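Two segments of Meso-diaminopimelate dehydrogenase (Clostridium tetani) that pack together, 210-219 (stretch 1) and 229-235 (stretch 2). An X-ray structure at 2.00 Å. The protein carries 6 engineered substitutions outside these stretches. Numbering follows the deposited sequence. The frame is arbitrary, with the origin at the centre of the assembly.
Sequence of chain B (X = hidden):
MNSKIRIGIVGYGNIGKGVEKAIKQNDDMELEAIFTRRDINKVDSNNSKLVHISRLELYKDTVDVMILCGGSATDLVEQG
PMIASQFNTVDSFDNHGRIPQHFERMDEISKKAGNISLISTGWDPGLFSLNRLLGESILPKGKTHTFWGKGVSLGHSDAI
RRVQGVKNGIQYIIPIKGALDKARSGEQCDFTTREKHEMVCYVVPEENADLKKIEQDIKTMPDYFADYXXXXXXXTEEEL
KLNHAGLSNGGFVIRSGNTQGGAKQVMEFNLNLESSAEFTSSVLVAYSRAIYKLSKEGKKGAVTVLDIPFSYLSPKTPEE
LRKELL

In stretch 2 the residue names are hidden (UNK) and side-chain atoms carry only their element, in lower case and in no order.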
# COMPACT_ATOMS: atom_id res chain seq x y z
N ASP B 210 -7.74 -47.53 3.21
CA ASP B 210 -9.17 -47.21 3.00
C ASP B 210 -9.26 -45.71 2.67
O ASP B 210 -9.50 -44.87 3.54
CB ASP B 210 -10.03 -47.51 4.24
CG ASP B 210 -11.53 -47.45 3.95
OD1 ASP B 210 -11.96 -46.58 3.16
OD2 ASP B 210 -12.28 -48.26 4.52
N LEU B 211 -9.06 -45.40 1.39
CA LEU B 211 -9.06 -44.04 0.88
C LEU B 211 -10.34 -43.23 1.12
O LEU B 211 -10.27 -42.06 1.49
CB LEU B 211 -8.74 -44.07 -0.61
CG LEU B 211 -7.49 -44.89 -0.98
CD1 LEU B 211 -7.24 -44.78 -2.47
CD2 LEU B 211 -6.28 -44.40 -0.19
N LYS B 212 -11.50 -43.83 0.91
CA LYS B 212 -12.74 -43.10 1.13
C LYS B 212 -12.87 -42.70 2.60
O LYS B 212 -13.38 -41.63 2.92
CB LYS B 212 -13.95 -43.95 0.70
CG LYS B 212 -15.25 -43.16 0.60
CD LYS B 212 -15.14 -42.03 -0.42
CE LYS B 212 -16.41 -41.21 -0.48
NZ LYS B 212 -16.24 -40.04 -1.38
N LYS B 213 -12.38 -43.56 3.49
CA LYS B 213 -12.45 -43.31 4.92
C LYS B 213 -11.50 -42.21 5.41
O LYS B 213 -11.81 -41.47 6.35
CB LYS B 213 -12.17 -44.61 5.68
CG LYS B 213 -12.69 -44.61 7.10
CD LYS B 213 -13.63 -45.78 7.36
CE LYS B 213 -12.90 -47.12 7.33
NZ LYS B 213 -13.80 -48.27 7.68
N ILE B 214 -10.33 -42.12 4.78
CA ILE B 214 -9.36 -41.09 5.14
C ILE B 214 -9.93 -39.74 4.73
O ILE B 214 -9.89 -38.77 5.48
CB ILE B 214 -8.01 -41.31 4.41
CG1 ILE B 214 -7.29 -42.52 4.98
CG2 ILE B 214 -7.15 -40.06 4.52
CD1 ILE B 214 -6.04 -42.90 4.21
N GLU B 215 -10.49 -39.72 3.53
CA GLU B 215 -11.09 -38.52 2.96
C GLU B 215 -12.16 -37.94 3.86
O GLU B 215 -12.28 -36.72 4.01
CB GLU B 215 -11.71 -38.85 1.61
CG GLU B 215 -12.18 -37.65 0.83
CD GLU B 215 -13.00 -38.06 -0.37
OE1 GLU B 215 -12.90 -39.23 -0.79
OE2 GLU B 215 -13.74 -37.20 -0.90
N GLN B 216 -12.97 -38.81 4.46
CA GLN B 216 -14.03 -38.36 5.34
C GLN B 216 -13.55 -38.05 6.75
O GLN B 216 -14.14 -37.22 7.44
CB GLN B 216 -15.17 -39.39 5.34
CG GLN B 216 -15.74 -39.63 3.95
CD GLN B 216 -16.25 -38.36 3.28
OE1 GLN B 216 -17.18 -37.71 3.78
NE2 GLN B 216 -15.65 -37.99 2.16
N ASP B 217 -12.47 -38.69 7.18
CA ASP B 217 -11.92 -38.41 8.50
C ASP B 217 -11.29 -37.02 8.48
O ASP B 217 -11.32 -36.30 9.48
CB ASP B 217 -10.87 -39.45 8.87
CG ASP B 217 -11.49 -40.80 9.18
OD1 ASP B 217 -12.72 -40.93 9.02
OD2 ASP B 217 -10.75 -41.71 9.58
N ILE B 218 -10.71 -36.66 7.34
CA ILE B 218 -10.08 -35.36 7.19
C ILE B 218 -11.15 -34.27 7.07
O ILE B 218 -11.11 -33.28 7.80
CB ILE B 218 -9.17 -35.33 5.93
CG1 ILE B 218 -7.93 -36.19 6.17
CG2 ILE B 218 -8.74 -33.90 5.62
CD1 ILE B 218 -7.01 -36.31 4.97
N LYS B 219 -12.10 -34.48 6.17
CA LYS B 219 -13.17 -33.52 5.95
C LYS B 219 -14.01 -33.19 7.20
O LYS B 219 -14.33 -32.03 7.45
CB LYS B 219 -14.10 -34.01 4.84
CG LYS B 219 -13.46 -34.07 3.47
CD LYS B 219 -14.54 -34.18 2.41
CE LYS B 219 -13.96 -34.22 1.01
NZ LYS B 219 -14.96 -33.84 -0.03
N UNK B 229 -14.84 -26.30 2.96
CA UNK B 229 -15.01 -27.27 1.89
C UNK B 229 -13.59 -27.79 1.72
O UNK B 229 -12.68 -27.01 1.44
c UNK B 229 -16.85 -25.99 0.71
c UNK B 229 -15.47 -26.61 0.59
o UNK B 229 -17.72 -26.51 1.42
n UNK B 229 -17.07 -24.89 -0.01
N UNK B 230 -13.41 -29.09 1.92
CA UNK B 230 -12.08 -29.70 1.84
C UNK B 230 -11.98 -30.77 0.77
O UNK B 230 -12.84 -31.63 0.66
o UNK B 230 -11.74 -29.33 4.22
c UNK B 230 -10.33 -30.97 3.14
c UNK B 230 -11.71 -30.33 3.20
N UNK B 231 -10.91 -30.70 -0.02
CA UNK B 231 -10.66 -31.66 -1.09
C UNK B 231 -9.45 -32.48 -0.69
O UNK B 231 -8.48 -31.94 -0.13
c UNK B 231 -10.09 -32.00 -3.52
o UNK B 231 -11.46 -30.14 -2.81
c UNK B 231 -10.35 -30.96 -2.43
N UNK B 232 -9.49 -33.78 -0.97
CA UNK B 232 -8.37 -34.64 -0.63
C UNK B 232 -7.88 -35.37 -1.87
O UNK B 232 -8.64 -36.09 -2.52
c UNK B 232 -7.59 -36.58 0.77
c UNK B 232 -8.77 -35.68 0.44
c UNK B 232 -9.26 -34.96 1.69
N UNK B 233 -6.61 -35.15 -2.21
CA UNK B 233 -6.01 -35.80 -3.36
C UNK B 233 -5.01 -36.83 -2.85
O UNK B 233 -4.27 -36.57 -1.90
n UNK B 233 -7.22 -31.92 -5.42
c UNK B 233 -5.27 -34.79 -4.23
c UNK B 233 -6.25 -32.41 -4.59
c UNK B 233 -6.16 -33.74 -4.83
c UNK B 233 -7.71 -32.90 -6.15
n UNK B 233 -7.09 -34.02 -5.81
N UNK B 234 -4.99 -38.00 -3.47
CA UNK B 234 -4.06 -39.05 -3.05
C UNK B 234 -2.88 -39.12 -4.01
O UNK B 234 -3.04 -39.22 -5.22
c UNK B 234 -5.36 -40.43 -0.51
c UNK B 234 -7.16 -40.43 -2.09
c UNK B 234 -8.08 -40.42 -1.04
c UNK B 234 -4.80 -40.38 -2.96
c UNK B 234 -7.63 -40.42 0.28
c UNK B 234 -5.79 -40.43 -1.83
c UNK B 234 -6.27 -40.42 0.54
N UNK B 235 -1.68 -39.03 -3.44
CA UNK B 235 -0.47 -39.06 -4.24
C UNK B 235 0.59 -39.95 -3.58
O UNK B 235 0.39 -40.46 -2.48
c UNK B 235 0.51 -37.07 -3.05
c UNK B 235 -0.90 -36.72 -5.07
c UNK B 235 0.12 -37.64 -4.41
c UNK B 235 1.25 -35.76 -3.14
O HOH W 1 -11.86 -35.10 -1.68

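Position 229 carries two side-chain carbons, the second bonded to one oxygen and one nitrogen, and none of these atoms touches the helix. A terminal amide on a short stem makes this Asn-229. Its CB points away from the helix, so a polar amide costs the contact nothing.

At position 230 a single carbon bears one oxygen and one carbon. It points toward the helix and is buried, its outer carbon packing against Ile-218 and its CB lying 4.1 Å from Lys-219 CG. The branch is that of a threonine, Thr-230. Its methyl CG2 lies 4.2 Å from Ile-218 CG2, while its hydroxyl finds a hydrogen-bond partner elsewhere in the structure. A small residue with one apolar and one polar branch meets both needs.

Position 231 repeats the pattern, one carbon carrying an oxygen and a carbon, but here CB points away from the helix, as strand alternation requires. This is Thr-231; beta-branching suits the extended backbone.

Position 232 has three carbons, one forked into two, with no heteroatom. The fork faces the helix, its CB 4.0 Å from Glu-215 CG and one of its arms against Ile-218. This is Val-232, whose CG2 lies 4.1 Å from Ile-218 CG2. The compact apolar fork fits where the backbones run close, the CA atoms of Glu-215 and Val-232 being 5.9 Å apart.

Position 233 shows one carbon leading to a five-membered ring of three carbons and two nitrogens, an imidazole out of reach of the helix. This is His-233, and the contact makes no demand on its ring.

Position 234 has one carbon followed by a six-carbon ring with no further atom on it. Leu-211 CD2 sits over one face, 4.0 Å from the ring centroid and 10° off the normal, a CH-pi contact, and Ile-214 approaches the edge. The bare ring identifies Phe-234. Its CE1 is 4.1 Å from Ile-214 CG2, and its CZ is 3.3 Å from Leu-211 O. A broad flat ring can span the wider gap here, where the CA atoms of Leu-211 and Phe-234 are 8.1 Å apart.

Position 235 has four carbons, forked at the first, with one arm two carbons long, and lies beyond reach of stretch 1. This is Ile-235; its beta-branch is compatible with the extended backbone, and the contact sets no demand on it.

The contact thus rests on alternate strand residues, Thr-230, Val-232 and Phe-234, packed against a helix whose direction is 147° from that of the strand. No direct hydrogen bond joins the stretches; instead water 1 accepts from Val-232 N at 2.8 Å and donates to Glu-215 OE2 at 2.9 Å. Just before the helix, Asp-210 caps its start, OD1 accepting from Lys-213 N at 3.1 Å.

Stretch 2 229-235: NTTVHFI
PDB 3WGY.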